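Local atomic coordinates of Bse634I restriction endonuclease (Geobacillus stearothermophilus, PDB entry 1KNV), a protein that probably cuts double-stranded DNA at a specific sequence, as a metal-dependent type II restriction endonuclease of the PDDEXK clan. Residues 201-214 / 244-258. Residues are numbered along the deposited sequence; the frame is centred on the assembly and turned at random.
Sequences LRPDRRLQLVHEGN and VSKADDDALQTAATH
Val244 starts the contact with its CG1 lying 3.8 Å from Leu201 CD1, and both side chains also pack on Ile274 of strand 273-276. Ser245 then N-caps helix 246-251, its OG accepting from the backbone N of Asp248. In the first turn, Asp248 forms a salt bridge to Arg206: Arg206 NH1 donates to Asp248 OD1 at 3.0 Å; the oxygen lies in the guanidinium plane and is met almost end-on, while the two flat groups stand 71° apart. A bend at chi3 of Arg206 (74°) lays its guanidinium across Ala251, whose CB sits centrally over one face, 3.3 Å from Arg206 CZ. Leu252, just past the helix, fills the apolar middle: Leu252 CD1 meets Leu201 CD1, and Leu252 CD2 lies 3.9 Å from Val210 CG2. Thr254 turns its methyl to meet Val210 tip to tip. Residues 254-256 run extended past Asn214, whose OD1 accepts from Thr257 N at 2.9 Å, where a 3-10 segment begins, and from a water also bonded to His258. Asn214 ND2 reaches a second water, shared with Thr254 OG1 and Ala255 O. One buried amide thus ties 254-258 to helix 203-227, close to the second subunit. At the other end, Asp248 probably offsets Arg206's charge.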
# COMPACT_ATOMS: atom_id res chain seq x y z
N LEU B 201 -14.48 25.49 -19.35
CA LEU B 201 -13.57 24.36 -19.31
C LEU B 201 -12.42 24.51 -20.31
O LEU B 201 -11.92 23.53 -20.87
CB LEU B 201 -14.32 23.05 -19.52
CG LEU B 201 -15.26 22.73 -18.35
CD1 LEU B 201 -15.90 21.36 -18.52
CD2 LEU B 201 -14.46 22.80 -17.05
N ARG B 202 -12.02 25.76 -20.51
CA ARG B 202 -10.90 26.09 -21.37
C ARG B 202 -9.76 25.23 -20.82
O ARG B 202 -9.63 25.07 -19.61
CB ARG B 202 -10.58 27.57 -21.19
CG ARG B 202 -9.62 28.15 -22.20
CD ARG B 202 -9.48 29.64 -21.98
NE ARG B 202 -8.85 29.94 -20.70
CZ ARG B 202 -8.62 31.17 -20.26
NH1 ARG B 202 -8.98 32.21 -21.00
NH2 ARG B 202 -8.03 31.35 -19.08
N PRO B 203 -8.90 24.67 -21.70
CA PRO B 203 -7.78 23.81 -21.29
C PRO B 203 -7.16 24.07 -19.92
O PRO B 203 -7.13 23.16 -19.08
CB PRO B 203 -6.78 24.00 -22.42
CG PRO B 203 -7.69 24.08 -23.60
CD PRO B 203 -8.76 25.04 -23.12
N ASP B 204 -6.67 25.28 -19.69
CA ASP B 204 -6.04 25.60 -18.42
C ASP B 204 -6.99 25.43 -17.23
O ASP B 204 -6.58 24.97 -16.17
CB ASP B 204 -5.46 27.02 -18.44
CG ASP B 204 -6.52 28.11 -18.52
OD1 ASP B 204 -7.50 27.95 -19.27
OD2 ASP B 204 -6.35 29.15 -17.84
N ARG B 205 -8.25 25.78 -17.41
CA ARG B 205 -9.22 25.67 -16.33
C ARG B 205 -9.65 24.24 -16.09
O ARG B 205 -9.96 23.86 -14.97
CB ARG B 205 -10.44 26.54 -16.64
CG ARG B 205 -10.14 28.02 -16.52
CD ARG B 205 -11.21 28.84 -17.18
NE ARG B 205 -10.92 30.27 -17.09
CZ ARG B 205 -11.51 31.19 -17.84
NH1 ARG B 205 -12.43 30.83 -18.73
NH2 ARG B 205 -11.19 32.46 -17.70
N ARG B 206 -9.66 23.45 -17.14
CA ARG B 206 -10.03 22.06 -17.01
C ARG B 206 -8.91 21.34 -16.26
O ARG B 206 -9.16 20.49 -15.40
CB ARG B 206 -10.21 21.44 -18.39
CG ARG B 206 -11.01 20.18 -18.39
CD ARG B 206 -11.10 19.63 -19.78
NE ARG B 206 -9.83 19.04 -20.17
CZ ARG B 206 -9.53 18.64 -21.40
NH1 ARG B 206 -10.41 18.76 -22.38
NH2 ARG B 206 -8.34 18.10 -21.64
N LEU B 207 -7.67 21.69 -16.59
CA LEU B 207 -6.51 21.09 -15.97
C LEU B 207 -6.48 21.44 -14.49
O LEU B 207 -6.08 20.62 -13.66
CB LEU B 207 -5.22 21.56 -16.65
CG LEU B 207 -3.94 20.83 -16.23
CD1 LEU B 207 -4.06 19.36 -16.56
CD2 LEU B 207 -2.74 21.43 -16.94
N GLN B 208 -6.91 22.65 -14.14
CA GLN B 208 -6.94 23.05 -12.73
C GLN B 208 -7.88 22.15 -11.93
O GLN B 208 -7.60 21.83 -10.78
CB GLN B 208 -7.39 24.49 -12.59
CG GLN B 208 -6.45 25.47 -13.22
CD GLN B 208 -7.03 26.85 -13.31
OE1 GLN B 208 -6.42 27.76 -13.87
NE2 GLN B 208 -8.22 27.03 -12.75
N LEU B 209 -8.99 21.76 -12.53
CA LEU B 209 -9.93 20.88 -11.84
C LEU B 209 -9.25 19.55 -11.63
O LEU B 209 -9.26 19.01 -10.53
CB LEU B 209 -11.19 20.67 -12.66
CG LEU B 209 -12.10 21.89 -12.75
CD1 LEU B 209 -13.29 21.59 -13.63
CD2 LEU B 209 -12.54 22.28 -11.36
N VAL B 210 -8.65 19.02 -12.69
CA VAL B 210 -7.98 17.72 -12.62
C VAL B 210 -6.88 17.67 -11.57
O VAL B 210 -6.82 16.74 -10.77
CB VAL B 210 -7.40 17.33 -14.01
CG1 VAL B 210 -6.54 16.11 -13.88
CG2 VAL B 210 -8.53 17.05 -15.00
N HIS B 211 -6.01 18.67 -11.55
CA HIS B 211 -4.91 18.66 -10.60
C HIS B 211 -5.39 18.85 -9.17
O HIS B 211 -4.91 18.18 -8.26
CB HIS B 211 -3.89 19.75 -10.93
CG HIS B 211 -2.71 19.73 -10.02
ND1 HIS B 211 -1.89 18.62 -9.89
CD2 HIS B 211 -2.23 20.66 -9.15
CE1 HIS B 211 -0.97 18.87 -8.98
NE2 HIS B 211 -1.15 20.10 -8.52
N GLU B 212 -6.34 19.76 -8.99
CA GLU B 212 -6.87 20.02 -7.66
C GLU B 212 -7.54 18.77 -7.10
O GLU B 212 -7.40 18.46 -5.92
CB GLU B 212 -7.85 21.20 -7.72
CG GLU B 212 -8.58 21.44 -6.41
CD GLU B 212 -9.09 22.86 -6.26
OE1 GLU B 212 -8.31 23.73 -5.83
OE2 GLU B 212 -10.27 23.12 -6.58
N GLY B 213 -8.25 18.04 -7.95
CA GLY B 213 -8.89 16.81 -7.50
C GLY B 213 -7.85 15.80 -7.05
O GLY B 213 -8.05 15.10 -6.06
N ASN B 214 -6.74 15.70 -7.77
CA ASN B 214 -5.68 14.77 -7.40
C ASN B 214 -5.02 15.15 -6.10
O ASN B 214 -4.74 14.29 -5.26
CB ASN B 214 -4.63 14.70 -8.50
CG ASN B 214 -4.95 13.66 -9.53
OD1 ASN B 214 -4.96 12.46 -9.23
ND2 ASN B 214 -5.24 14.10 -10.75
N VAL B 244 -21.26 21.83 -20.81
CA VAL B 244 -20.12 20.92 -20.84
C VAL B 244 -20.16 19.99 -22.05
O VAL B 244 -21.13 19.23 -22.24
CB VAL B 244 -20.03 20.08 -19.52
CG1 VAL B 244 -18.83 19.14 -19.55
CG2 VAL B 244 -19.90 21.01 -18.32
N SER B 245 -19.12 20.05 -22.87
CA SER B 245 -19.02 19.22 -24.06
C SER B 245 -18.60 17.80 -23.69
O SER B 245 -18.01 17.57 -22.64
CB SER B 245 -18.01 19.81 -25.04
OG SER B 245 -16.69 19.77 -24.52
N LYS B 246 -18.89 16.85 -24.58
CA LYS B 246 -18.54 15.45 -24.35
C LYS B 246 -17.02 15.33 -24.31
O LYS B 246 -16.48 14.52 -23.57
CB LYS B 246 -19.11 14.57 -25.47
CG LYS B 246 -19.50 13.15 -25.06
CD LYS B 246 -18.48 12.08 -25.51
CE LYS B 246 -18.94 10.67 -25.12
NZ LYS B 246 -17.93 9.58 -25.37
N ALA B 247 -16.34 16.15 -25.10
CA ALA B 247 -14.89 16.12 -25.14
C ALA B 247 -14.34 16.44 -23.76
O ALA B 247 -13.45 15.74 -23.26
CB ALA B 247 -14.36 17.13 -26.15
N ASP B 248 -14.86 17.48 -23.13
CA ASP B 248 -14.41 17.85 -21.80
C ASP B 248 -14.87 16.83 -20.77
O ASP B 248 -14.13 16.49 -19.86
CB ASP B 248 -14.93 19.24 -21.42
CG ASP B 248 -14.26 20.34 -22.20
OD1 ASP B 248 -13.04 20.22 -22.46
OD2 ASP B 248 -14.95 21.33 -22.54
N ASP B 249 -16.09 16.34 -20.92
CA ASP B 249 -16.58 15.35 -19.99
C ASP B 249 -15.69 14.11 -20.05
O ASP B 249 -15.35 13.52 -19.03
CB ASP B 249 -18.01 14.97 -20.31
CG ASP B 249 -18.65 14.20 -19.19
OD1 ASP B 249 -19.12 14.84 -18.22
OD2 ASP B 249 -18.68 12.95 -19.29
N ASP B 250 -15.33 13.71 -21.27
CA ASP B 250 -14.46 12.55 -21.46
C ASP B 250 -13.15 12.76 -20.72
O ASP B 250 -12.70 11.89 -19.96
CB ASP B 250 -14.15 12.36 -22.96
CG ASP B 250 -15.30 11.71 -23.73
OD1 ASP B 250 -15.20 11.66 -24.98
OD2 ASP B 250 -16.28 11.24 -23.09
N ALA B 251 -12.54 13.92 -20.95
CA ALA B 251 -11.28 14.27 -20.34
C ALA B 251 -11.36 14.32 -18.82
O ALA B 251 -10.39 14.00 -18.15
CB ALA B 251 -10.80 15.61 -20.87
N LEU B 252 -12.51 14.70 -18.29
CA LEU B 252 -12.69 14.80 -16.84
C LEU B 252 -13.01 13.43 -16.23
O LEU B 252 -13.57 13.33 -15.14
CB LEU B 252 -13.79 15.80 -16.52
CG LEU B 252 -13.48 17.27 -16.78
CD1 LEU B 252 -14.68 18.13 -16.45
CD2 LEU B 252 -12.29 17.64 -15.93
N GLN B 253 -12.64 12.37 -16.95
CA GLN B 253 -12.85 10.99 -16.49
C GLN B 253 -11.50 10.40 -16.08
O GLN B 253 -11.42 9.28 -15.59
CB GLN B 253 -13.46 10.11 -17.58
CG GLN B 253 -14.96 10.28 -17.75
CD GLN B 253 -15.51 9.38 -18.83
OE1 GLN B 253 -14.97 8.31 -19.13
NE2 GLN B 253 -16.62 9.80 -19.43
N THR B 254 -10.45 11.20 -16.26
CA THR B 254 -9.09 10.81 -15.92
C THR B 254 -9.03 10.28 -14.47
O THR B 254 -9.60 10.88 -13.55
CB THR B 254 -8.14 12.03 -16.11
OG1 THR B 254 -6.80 11.68 -15.76
CG2 THR B 254 -8.58 13.19 -15.24
N ALA B 255 -8.36 9.15 -14.30
CA ALA B 255 -8.21 8.50 -13.00
C ALA B 255 -7.29 9.23 -12.01
O ALA B 255 -6.23 9.73 -12.38
CB ALA B 255 -7.71 7.09 -13.20
N ALA B 256 -7.70 9.30 -10.75
CA ALA B 256 -6.87 9.93 -9.74
C ALA B 256 -5.58 9.11 -9.76
O ALA B 256 -5.61 7.90 -9.56
CB ALA B 256 -7.55 9.82 -8.38
N THR B 257 -4.44 9.75 -10.03
CA THR B 257 -3.17 9.02 -10.12
C THR B 257 -2.77 8.18 -8.91
O THR B 257 -2.10 7.15 -9.06
CB THR B 257 -1.98 9.96 -10.47
OG1 THR B 257 -1.77 10.90 -9.41
CG2 THR B 257 -2.26 10.72 -11.75
N HIS B 258 -3.17 8.59 -7.71
CA HIS B 258 -2.79 7.81 -6.54
C HIS B 258 -3.57 6.50 -6.44
O HIS B 258 -3.20 5.61 -5.67
CB HIS B 258 -2.97 8.63 -5.24
CG HIS B 258 -4.39 8.89 -4.86
ND1 HIS B 258 -5.12 9.95 -5.36
CD2 HIS B 258 -5.24 8.21 -4.04
CE1 HIS B 258 -6.35 9.92 -4.87
NE2 HIS B 258 -6.45 8.87 -4.07
O HOH W 1 -5.49 12.32 -13.03
O HOH W 2 -3.84 11.48 -7.00